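Local structure of pectate lyase 47 (Bacillus sp. TS-47, 1VBL) at residues A[97-107]-A[174-182]; A[312-323]-A[341-352]. The protein is a thermostable, calcium-binding pectate lyase of polysaccharide lyase family 1 that probably cleaves polygalacturonate chains by beta-elimination. All coordinates share one frame; numbering follows the deposited sequence.

Contact 1 (A[97-107]-A[174-182]); sequences YDPATWGKKEV and EWDPTDGTL
Lys104 NZ donates to the backbone carbonyl of Thr181 (NZ to O 2.9 Å), meeting that oxygen from above its carbonyl plane, and reaches Pro177 O through a weak bond; water 2 ties the same ammonium to Gly180 O. The chain runs straight from CB and bends only at the last torsion (chi4 -59°), which turns NZ into this group of carbonyls. A second water lies in the plane of the Trp175 indole: water 1 accepts from Trp175 NE1 at 2.8 Å and gives its own two protons to Tyr97 O and Gly103 O, bridging Trp175 to both carbonyls. Pro99 CG presses on the six-membered end of the same ring, 3.2 Å from Trp175 CZ2, while Val107 CG2 comes near Trp175 CD1. The Pro177 ring fits against the turn at 102-105, with Pro177 CB 3.4 Å from Gly103 O and Pro177 CD 3.6 Å from Val107 CG2. A leucine in place of Trp175 would probably leave water 1 without its donor and open a gap beside the Pro99 ring. An Asx turn at Asp176 holds Thr178 through OD1. The contact thus joins short helix 99-102 and the loop after it to strand 174-176, which pairs antiparallel with strand 184-186, and to the turn that follows; helix 90-97 touches both Val107 and Trp175 through Tyr93, and Phe221 meets the Trp175 ring edge-to-face.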
loop_
_atom_site.group_PDB
_atom_site.type_symbol
_atom_site.label_atom_id
_atom_site.label_comp_id
_atom_site.label_asym_id
_atom_site.label_seq_id
_atom_site.Cartn_x
_atom_site.Cartn_y
_atom_site.Cartn_z
ATOM N N TYR A 97 -12.981 11.657 -24.936
ATOM C CA TYR A 97 -11.640 11.979 -24.467
ATOM C C TYR A 97 -10.438 11.239 -25.047
ATOM O O TYR A 97 -9.317 11.419 -24.567
ATOM C CB TYR A 97 -11.626 11.875 -22.940
ATOM C CG TYR A 97 -12.673 12.758 -22.299
ATOM C CD1 TYR A 97 -12.583 14.149 -22.385
ATOM C CD2 TYR A 97 -13.775 12.207 -21.641
ATOM C CE1 TYR A 97 -13.563 14.971 -21.832
ATOM C CE2 TYR A 97 -14.761 13.022 -21.082
ATOM C CZ TYR A 97 -14.649 14.402 -21.181
ATOM O OH TYR A 97 -15.610 15.218 -20.624
ATOM N N ASP A 98 -10.659 10.419 -26.067
ATOM C CA ASP A 98 -9.563 9.694 -26.699
ATOM C C ASP A 98 -8.474 10.712 -27.054
ATOM O O ASP A 98 -8.767 11.770 -27.612
ATOM C CB ASP A 98 -10.055 9.009 -27.977
ATOM C CG ASP A 98 -9.037 8.037 -28.549
ATOM O OD1 ASP A 98 -7.844 8.393 -28.634
ATOM O OD2 ASP A 98 -9.437 6.915 -28.920
ATOM N N PRO A 99 -7.206 10.408 -26.730
ATOM C CA PRO A 99 -6.099 11.326 -27.031
ATOM C C PRO A 99 -6.077 11.697 -28.508
ATOM O O PRO A 99 -5.659 12.795 -28.885
ATOM C CB PRO A 99 -4.860 10.518 -26.642
ATOM C CG PRO A 99 -5.362 9.608 -25.577
ATOM C CD PRO A 99 -6.708 9.174 -26.097
ATOM N N ALA A 100 -6.535 10.767 -29.338
ATOM C CA ALA A 100 -6.560 10.965 -30.782
ATOM C C ALA A 100 -7.528 12.056 -31.228
ATOM O O ALA A 100 -7.473 12.500 -32.372
ATOM C CB ALA A 100 -6.899 9.654 -31.481
ATOM N N THR A 101 -8.420 12.491 -30.346
ATOM C CA THR A 101 -9.355 13.540 -30.732
ATOM C C THR A 101 -9.465 14.645 -29.694
ATOM O O THR A 101 -9.781 15.789 -30.023
ATOM C CB THR A 101 -10.758 12.969 -31.028
ATOM O OG1 THR A 101 -11.601 14.024 -31.508
ATOM C CG2 THR A 101 -11.374 12.362 -29.778
ATOM N N TRP A 102 -9.198 14.307 -28.438
ATOM C CA TRP A 102 -9.254 15.295 -27.370
ATOM C C TRP A 102 -7.868 15.892 -27.139
ATOM O O TRP A 102 -7.737 16.997 -26.623
ATOM C CB TRP A 102 -9.774 14.653 -26.074
ATOM C CG TRP A 102 -9.906 15.622 -24.936
ATOM C CD1 TRP A 102 -8.942 15.961 -24.026
ATOM C CD2 TRP A 102 -11.059 16.410 -24.610
ATOM N NE1 TRP A 102 -9.423 16.910 -23.157
ATOM C CE2 TRP A 102 -10.720 17.204 -23.491
ATOM C CE3 TRP A 102 -12.348 16.522 -25.156
ATOM C CZ2 TRP A 102 -11.622 18.100 -22.904
ATOM C CZ3 TRP A 102 -13.249 17.416 -24.569
ATOM C CH2 TRP A 102 -12.877 18.193 -23.455
ATOM N N GLY A 103 -6.834 15.154 -27.530
ATOM C CA GLY A 103 -5.480 15.641 -27.341
ATOM C C GLY A 103 -5.068 15.667 -25.879
ATOM O O GLY A 103 -5.515 14.835 -25.085
ATOM N N LYS A 104 -4.221 16.626 -25.518
ATOM C CA LYS A 104 -3.743 16.741 -24.144
ATOM C C LYS A 104 -4.409 17.872 -23.375
ATOM O O LYS A 104 -3.878 18.347 -22.370
ATOM C CB LYS A 104 -2.222 16.937 -24.128
ATOM C CG LYS A 104 -1.441 15.748 -24.672
ATOM C CD LYS A 104 0.059 16.002 -24.628
ATOM C CE LYS A 104 0.840 14.822 -25.183
ATOM N NZ LYS A 104 0.571 13.572 -24.420
ATOM N N LYS A 105 -5.570 18.311 -23.848
ATOM C CA LYS A 105 -6.290 19.373 -23.165
ATOM C C LYS A 105 -6.810 18.811 -21.848
ATOM O O LYS A 105 -6.998 17.602 -21.711
ATOM C CB LYS A 105 -7.467 19.863 -24.015
ATOM C CG LYS A 105 -7.066 20.501 -25.340
ATOM C CD LYS A 105 -6.187 21.725 -25.125
ATOM C CE LYS A 105 -5.825 22.382 -26.447
ATOM N NZ LYS A 105 -4.925 23.553 -26.260
ATOM N N GLU A 106 -7.026 19.693 -20.882
ATOM C CA GLU A 106 -7.541 19.296 -19.580
ATOM C C GLU A 106 -8.878 18.587 -19.787
ATOM O O GLU A 106 -9.749 19.085 -20.503
ATOM C CB GLU A 106 -7.746 20.538 -18.706
ATOM C CG GLU A 106 -8.339 20.255 -17.334
ATOM C CD GLU A 106 -8.694 21.525 -16.583
ATOM O OE1 GLU A 106 -7.783 22.339 -16.316
ATOM O OE2 GLU A 106 -9.889 21.711 -16.260
ATOM N N VAL A 107 -9.038 17.423 -19.166
ATOM C CA VAL A 107 -10.281 16.672 -19.291
ATOM C C VAL A 107 -11.384 17.403 -18.537
ATOM O O VAL A 107 -11.283 17.620 -17.329
ATOM C CB VAL A 107 -10.129 15.245 -18.723
ATOM C CG1 VAL A 107 -11.454 14.506 -18.802
ATOM C CG2 VAL A 107 -9.058 14.494 -19.503
ATOM N N GLU A 174 -9.871 7.758 -13.775
ATOM C CA GLU A 174 -9.731 9.056 -14.407
ATOM C C GLU A 174 -8.689 8.966 -15.518
ATOM O O GLU A 174 -7.638 8.350 -15.343
ATOM C CB GLU A 174 -9.281 10.077 -13.363
ATOM C CG GLU A 174 -8.731 11.368 -13.926
ATOM C CD GLU A 174 -7.972 12.162 -12.879
ATOM O OE1 GLU A 174 -8.601 12.617 -11.902
ATOM O OE2 GLU A 174 -6.742 12.321 -13.028
ATOM N N TRP A 175 -8.985 9.557 -16.669
ATOM C CA TRP A 175 -8.021 9.560 -17.762
ATOM C C TRP A 175 -7.253 10.871 -17.686
ATOM O O TRP A 175 -7.853 11.941 -17.602
ATOM C CB TRP A 175 -8.711 9.461 -19.126
ATOM C CG TRP A 175 -7.783 9.797 -20.270
ATOM C CD1 TRP A 175 -7.866 10.877 -21.108
ATOM C CD2 TRP A 175 -6.618 9.066 -20.674
ATOM N NE1 TRP A 175 -6.823 10.863 -22.007
ATOM C CE2 TRP A 175 -6.042 9.764 -21.762
ATOM C CE3 TRP A 175 -6.003 7.892 -20.221
ATOM C CZ2 TRP A 175 -4.879 9.322 -22.403
ATOM C CZ3 TRP A 175 -4.845 7.454 -20.860
ATOM C CH2 TRP A 175 -4.297 8.170 -21.939
ATOM N N ASP A 176 -5.928 10.786 -17.696
ATOM C CA ASP A 176 -5.092 11.980 -17.649
ATOM C C ASP A 176 -4.168 11.940 -18.859
ATOM O O ASP A 176 -3.174 11.219 -18.863
ATOM C CB ASP A 176 -4.252 12.007 -16.373
ATOM C CG ASP A 176 -3.436 13.280 -16.244
ATOM O OD1 ASP A 176 -3.299 14.006 -17.253
ATOM O OD2 ASP A 176 -2.926 13.554 -15.138
ATOM N N PRO A 177 -4.488 12.716 -19.905
ATOM C CA PRO A 177 -3.660 12.738 -21.113
ATOM C C PRO A 177 -2.243 13.288 -20.924
ATOM O O PRO A 177 -1.384 13.094 -21.783
ATOM C CB PRO A 177 -4.488 13.579 -22.081
ATOM C CG PRO A 177 -5.191 14.534 -21.171
ATOM C CD PRO A 177 -5.634 13.632 -20.037
ATOM N N THR A 178 -1.997 13.964 -19.806
ATOM C CA THR A 178 -0.674 14.529 -19.557
ATOM C C THR A 178 0.161 13.739 -18.552
ATOM O O THR A 178 1.281 14.137 -18.225
ATOM C CB THR A 178 -0.768 15.991 -19.077
ATOM O OG1 THR A 178 -1.538 16.053 -17.870
ATOM C CG2 THR A 178 -1.429 16.852 -20.136
ATOM N N ASP A 179 -0.375 12.630 -18.052
ATOM C CA ASP A 179 0.380 11.807 -17.113
ATOM C C ASP A 179 1.394 11.052 -17.963
ATOM O O ASP A 179 1.066 10.039 -18.577
ATOM C CB ASP A 179 -0.529 10.804 -16.400
ATOM C CG ASP A 179 0.168 10.108 -15.240
ATOM O OD1 ASP A 179 1.412 9.984 -15.271
ATOM O OD2 ASP A 179 -0.529 9.673 -14.301
ATOM N N GLY A 180 2.625 11.548 -18.003
ATOM C CA GLY A 180 3.636 10.901 -18.816
ATOM C C GLY A 180 3.512 11.398 -20.244
ATOM O O GLY A 180 2.778 12.350 -20.507
ATOM N N THR A 181 4.214 10.755 -21.169
ATOM C CA THR A 181 4.173 11.165 -22.566
ATOM C C THR A 181 2.954 10.622 -23.302
ATOM O O THR A 181 2.414 11.281 -24.190
ATOM C CB THR A 181 5.438 10.704 -23.316
ATOM O OG1 THR A 181 5.491 9.272 -23.333
ATOM C CG2 THR A 181 6.684 11.242 -22.632
ATOM N N LEU A 182 2.516 9.426 -22.921
ATOM C CA LEU A 182 1.374 8.788 -23.565
ATOM C C LEU A 182 0.082 8.932 -22.769
ATOM O O LEU A 182 -0.982 8.517 -23.227
ATOM C CB LEU A 182 1.665 7.302 -23.775
ATOM C CG LEU A 182 2.976 6.975 -24.491
ATOM C CD1 LEU A 182 3.235 5.477 -24.427
ATOM C CD2 LEU A 182 2.907 7.461 -25.930
HETATM O O HOH W 1 -6.973 12.644 -24.173
HETATM O O HOH W 2 2.131 14.984 -22.061
#

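Contact 2 (A[312-323]-A[341-352]); sequences QYAWGVGVFSQI and IIKVWSKNEESM
Val317 N to Lys343 O and Trp345 N to Val317 O, both 2.8 Å, lead the ladder that pairs strands 315-318 and 342-345 in parallel, and Lys343 N to Trp315 O continues it; Ile341 O accepts from both Ala314 N and Trp315 N. Beyond the strands, Glu350 bends at chi2 (-60°), which brings its carboxylate back to the turn at 318-321. Its OE2 takes the Ser346 hydroxyl on the anti lone pair (OG to OE2 2.6 Å) and Phe320 N from above the carboxylate plane at 3.1 Å; these two bonds hold the buried carboxylate. On the face with Lys343, that lysine's CB lies over the Tyr313 ring, 4.2 Å from the centroid, and Trp345 turns its edge to the Tyr313 face in an offset edge-to-face pair, planes at 62°. Trp345 NE1 is buried without a partner, though Arg288 makes a cation-pi contact with the ring. On the other face Val317 CG2 packs between Ile342 CG2 and Met352 SD, each 3.8 Å away. Parallel strands stacked in register and followed by the pair 322-332 and 351-361, with water 4 bridging Ile323 N and Ser351 O, are characteristic of the right-handed parallel beta-helix of pectate lyases.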
loop_
_atom_site.group_PDB
_atom_site.type_symbol
_atom_site.label_atom_id
_atom_site.label_comp_id
_atom_site.label_asym_id
_atom_site.label_seq_id
_atom_site.Cartn_x
_atom_site.Cartn_y
_atom_site.Cartn_z
ATOM N N GLN A 312 9.701 -2.595 -12.398
ATOM C CA GLN A 312 10.266 -1.312 -12.795
ATOM C C GLN A 312 11.381 -0.913 -11.833
ATOM O O GLN A 312 12.507 -0.650 -12.251
ATOM C CB GLN A 312 9.181 -0.228 -12.809
ATOM C CG GLN A 312 9.662 1.104 -13.379
ATOM C CD GLN A 312 8.629 2.210 -13.256
ATOM O OE1 GLN A 312 7.454 2.017 -13.575
ATOM N NE2 GLN A 312 9.064 3.382 -12.801
ATOM N N TYR A 313 11.058 -0.866 -10.543
ATOM C CA TYR A 313 12.039 -0.510 -9.521
ATOM C C TYR A 313 11.491 -0.890 -8.150
ATOM O O TYR A 313 10.288 -1.122 -7.996
ATOM C CB TYR A 313 12.344 0.994 -9.574
ATOM C CG TYR A 313 11.276 1.880 -8.973
ATOM C CD1 TYR A 313 11.274 2.172 -7.610
ATOM C CD2 TYR A 313 10.263 2.426 -9.766
ATOM C CE1 TYR A 313 10.295 2.986 -7.046
ATOM C CE2 TYR A 313 9.273 3.244 -9.209
ATOM C CZ TYR A 313 9.300 3.518 -7.850
ATOM O OH TYR A 313 8.345 4.331 -7.289
ATOM N N ALA A 314 12.368 -0.957 -7.153
ATOM C CA ALA A 314 11.939 -1.314 -5.809
ATOM C C ALA A 314 11.940 -0.105 -4.883
ATOM O O ALA A 314 10.889 0.317 -4.403
ATOM C CB ALA A 314 12.846 -2.406 -5.242
ATOM N N TRP A 315 13.120 0.461 -4.645
ATOM C CA TRP A 315 13.242 1.608 -3.753
ATOM C C TRP A 315 13.232 2.955 -4.468
ATOM O O TRP A 315 14.149 3.283 -5.226
ATOM C CB TRP A 315 14.513 1.479 -2.914
ATOM C CG TRP A 315 14.539 0.245 -2.057
ATOM C CD1 TRP A 315 13.461 -0.457 -1.593
ATOM C CD2 TRP A 315 15.700 -0.403 -1.526
ATOM N NE1 TRP A 315 13.882 -1.504 -0.803
ATOM C CE2 TRP A 315 15.251 -1.493 -0.746
ATOM C CE3 TRP A 315 17.077 -0.167 -1.632
ATOM C CZ2 TRP A 315 16.132 -2.347 -0.071
ATOM C CZ3 TRP A 315 17.954 -1.017 -0.962
ATOM C CH2 TRP A 315 17.474 -2.095 -0.191
ATOM N N GLY A 316 12.181 3.729 -4.215
ATOM C CA GLY A 316 12.057 5.038 -4.825
ATOM C C GLY A 316 12.579 6.104 -3.884
ATOM O O GLY A 316 11.991 6.360 -2.830
ATOM N N VAL A 317 13.696 6.719 -4.259
ATOM C CA VAL A 317 14.303 7.766 -3.451
ATOM C C VAL A 317 13.723 9.105 -3.903
ATOM O O VAL A 317 14.122 9.653 -4.934
ATOM C CB VAL A 317 15.838 7.775 -3.620
ATOM C CG1 VAL A 317 16.450 8.916 -2.820
ATOM C CG2 VAL A 317 16.416 6.443 -3.162
ATOM N N GLY A 318 12.767 9.612 -3.131
ATOM C CA GLY A 318 12.129 10.872 -3.463
ATOM C C GLY A 318 12.719 12.047 -2.713
ATOM O O GLY A 318 13.656 11.893 -1.926
ATOM N N VAL A 319 12.153 13.226 -2.946
ATOM C CA VAL A 319 12.641 14.441 -2.315
ATOM C C VAL A 319 12.726 14.377 -0.799
ATOM O O VAL A 319 11.783 13.968 -0.120
ATOM C CB VAL A 319 11.781 15.662 -2.714
ATOM C CG1 VAL A 319 11.903 15.909 -4.214
ATOM C CG2 VAL A 319 10.325 15.432 -2.319
ATOM N N PHE A 320 13.885 14.781 -0.290
ATOM C CA PHE A 320 14.173 14.825 1.134
ATOM C C PHE A 320 13.980 13.514 1.880
ATOM O O PHE A 320 13.822 13.515 3.098
ATOM C CB PHE A 320 13.332 15.914 1.804
ATOM C CG PHE A 320 13.436 17.254 1.136
ATOM C CD1 PHE A 320 12.441 17.691 0.268
ATOM C CD2 PHE A 320 14.548 18.063 1.345
ATOM C CE1 PHE A 320 12.549 18.916 -0.384
ATOM C CE2 PHE A 320 14.668 19.294 0.697
ATOM C CZ PHE A 320 13.667 19.721 -0.170
ATOM N N SER A 321 13.997 12.398 1.163
ATOM C CA SER A 321 13.816 11.108 1.814
ATOM C C SER A 321 15.055 10.731 2.617
ATOM O O SER A 321 16.170 11.157 2.305
ATOM C CB SER A 321 13.516 10.026 0.773
ATOM O OG SER A 321 14.501 10.015 -0.247
ATOM N N GLN A 322 14.854 9.943 3.666
ATOM C CA GLN A 322 15.960 9.499 4.498
ATOM C C GLN A 322 15.826 7.998 4.711
ATOM O O GLN A 322 15.596 7.521 5.825
ATOM C CB GLN A 322 15.956 10.239 5.838
ATOM C CG GLN A 322 16.221 11.737 5.716
ATOM C CD GLN A 322 16.337 12.421 7.067
ATOM O OE1 GLN A 322 17.230 12.113 7.857
ATOM N NE2 GLN A 322 15.431 13.354 7.337
ATOM N N ILE A 323 15.963 7.257 3.622
ATOM C CA ILE A 323 15.862 5.806 3.677
ATOM C C ILE A 323 17.096 5.192 4.334
ATOM O O ILE A 323 18.224 5.595 4.059
ATOM C CB ILE A 323 15.713 5.215 2.257
ATOM C CG1 ILE A 323 14.379 5.661 1.653
ATOM C CG2 ILE A 323 15.817 3.689 2.309
ATOM C CD1 ILE A 323 14.262 5.414 0.159
ATOM N N ILE A 341 17.278 -1.289 -9.531
ATOM C CA ILE A 341 16.553 -1.547 -8.296
ATOM C C ILE A 341 16.203 -0.269 -7.537
ATOM O O ILE A 341 15.162 -0.193 -6.889
ATOM C CB ILE A 341 17.347 -2.526 -7.414
ATOM C CG1 ILE A 341 17.577 -3.824 -8.200
ATOM C CG2 ILE A 341 16.588 -2.812 -6.123
ATOM C CD1 ILE A 341 18.468 -4.845 -7.505
ATOM N N ILE A 342 17.073 0.731 -7.619
ATOM C CA ILE A 342 16.820 2.009 -6.966
ATOM C C ILE A 342 16.518 3.029 -8.054
ATOM O O ILE A 342 17.134 3.016 -9.113
ATOM C CB ILE A 342 18.043 2.510 -6.163
ATOM C CG1 ILE A 342 18.315 1.579 -4.979
ATOM C CG2 ILE A 342 17.791 3.939 -5.668
ATOM C CD1 ILE A 342 19.509 1.990 -4.146
ATOM N N LYS A 343 15.549 3.895 -7.799
ATOM C CA LYS A 343 15.191 4.927 -8.761
ATOM C C LYS A 343 15.091 6.213 -7.958
ATOM O O LYS A 343 14.544 6.216 -6.857
ATOM C CB LYS A 343 13.858 4.587 -9.432
ATOM C CG LYS A 343 13.602 5.336 -10.728
ATOM C CD LYS A 343 12.523 4.641 -11.550
ATOM C CE LYS A 343 12.324 5.311 -12.903
ATOM N NZ LYS A 343 11.305 4.598 -13.724
ATOM N N VAL A 344 15.635 7.300 -8.490
ATOM C CA VAL A 344 15.608 8.568 -7.773
ATOM C C VAL A 344 14.731 9.619 -8.441
ATOM O O VAL A 344 14.800 9.823 -9.652
ATOM C CB VAL A 344 17.036 9.141 -7.614
ATOM C CG1 VAL A 344 16.995 10.436 -6.810
ATOM C CG2 VAL A 344 17.932 8.116 -6.929
ATOM N N TRP A 345 13.901 10.278 -7.637
ATOM C CA TRP A 345 13.014 11.324 -8.130
ATOM C C TRP A 345 13.267 12.596 -7.319
ATOM O O TRP A 345 12.559 12.878 -6.352
ATOM C CB TRP A 345 11.545 10.914 -7.977
ATOM C CG TRP A 345 11.223 9.514 -8.426
ATOM C CD1 TRP A 345 11.245 8.379 -7.663
ATOM C CD2 TRP A 345 10.812 9.108 -9.736
ATOM N NE1 TRP A 345 10.870 7.292 -8.417
ATOM C CE2 TRP A 345 10.600 7.711 -9.693
ATOM C CE3 TRP A 345 10.603 9.787 -10.943
ATOM C CZ2 TRP A 345 10.187 6.981 -10.812
ATOM C CZ3 TRP A 345 10.192 9.061 -12.056
ATOM C CH2 TRP A 345 9.990 7.670 -11.981
ATOM N N SER A 346 14.284 13.356 -7.710
ATOM C CA SER A 346 14.625 14.592 -7.014
ATOM C C SER A 346 15.545 15.449 -7.873
ATOM O O SER A 346 16.020 15.005 -8.913
ATOM C CB SER A 346 15.325 14.275 -5.691
ATOM O OG SER A 346 15.697 15.462 -5.010
ATOM N N LYS A 347 15.789 16.678 -7.431
ATOM C CA LYS A 347 16.676 17.586 -8.148
ATOM C C LYS A 347 17.956 17.782 -7.351
ATOM O O LYS A 347 18.896 18.426 -7.814
ATOM C CB LYS A 347 15.993 18.937 -8.370
ATOM C CG LYS A 347 14.775 18.858 -9.272
ATOM C CD LYS A 347 14.131 20.218 -9.462
ATOM C CE LYS A 347 12.948 20.124 -10.415
ATOM N NZ LYS A 347 12.317 21.453 -10.645
ATOM N N ASN A 348 17.996 17.216 -6.150
ATOM C CA ASN A 348 19.173 17.345 -5.301
ATOM C C ASN A 348 19.820 16.004 -5.016
ATOM O O ASN A 348 19.225 14.950 -5.251
ATOM C CB ASN A 348 18.799 17.988 -3.965
ATOM C CG ASN A 348 18.250 19.384 -4.125
ATOM O OD1 ASN A 348 18.916 20.268 -4.661
ATOM N ND2 ASN A 348 17.027 19.594 -3.658
ATOM N N GLU A 349 21.052 16.054 -4.524
ATOM C CA GLU A 349 21.765 14.846 -4.150
ATOM C C GLU A 349 21.106 14.391 -2.862
ATOM O O GLU A 349 21.367 14.960 -1.805
ATOM C CB GLU A 349 23.232 15.138 -3.845
ATOM C CG GLU A 349 24.184 14.960 -4.998
ATOM C CD GLU A 349 25.612 14.773 -4.513
ATOM O OE1 GLU A 349 26.117 15.658 -3.789
ATOM O OE2 GLU A 349 26.224 13.738 -4.850
ATOM N N GLU A 350 20.245 13.387 -2.944
ATOM C CA GLU A 350 19.585 12.893 -1.746
ATOM C C GLU A 350 20.541 11.970 -1.008
ATOM O O GLU A 350 21.531 11.501 -1.574
ATOM C CB GLU A 350 18.309 12.134 -2.106
ATOM C CG GLU A 350 17.226 12.972 -2.781
ATOM C CD GLU A 350 16.750 14.142 -1.931
ATOM O OE1 GLU A 350 17.014 14.150 -0.708
ATOM O OE2 GLU A 350 16.098 15.051 -2.490
ATOM N N SER A 351 20.253 11.716 0.260
ATOM C CA SER A 351 21.091 10.838 1.057
ATOM C C SER A 351 20.281 9.633 1.506
ATOM O O SER A 351 19.085 9.736 1.772
ATOM C CB SER A 351 21.615 11.567 2.298
ATOM O OG SER A 351 22.462 12.648 1.951
ATOM N N MET A 352 20.934 8.483 1.566
ATOM C CA MET A 352 20.282 7.275 2.039
ATOM C C MET A 352 21.388 6.364 2.520
ATOM O O MET A 352 22.548 6.525 2.139
ATOM C CB MET A 352 19.465 6.592 0.928
ATOM C CG MET A 352 20.218 5.605 0.042
ATOM S SD MET A 352 19.112 4.691 -1.100
ATOM C CE MET A 352 18.661 3.275 -0.111
HETATM O O HOH W 3 10.034 12.719 -5.261
HETATM O O HOH W 4 16.806 8.448 1.078
HETATM O O HOH W 5 17.949 12.926 1.374
#

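How the contacts relate
Contact 1 closes before contact 2 opens along the chain. Their centres lie about 28 Å apart and their nearest atoms about 9 Å, so they do not touch, and they share no strand. Contact 1 is peripheral, its centre about 27 Å from that of the chain, and joins a short helix, a short strand and their loops outside the stacked coils. Contact 2 is mostly buried and belongs to the core: strand 342-345 lies at one end of a four-stranded parallel sheet. The calcium ion, bound by Asp190, Asp229 and Asp233, lies about 13 Å from the Tyr313 side chain of contact 2, whereas contact 1 is away from this site.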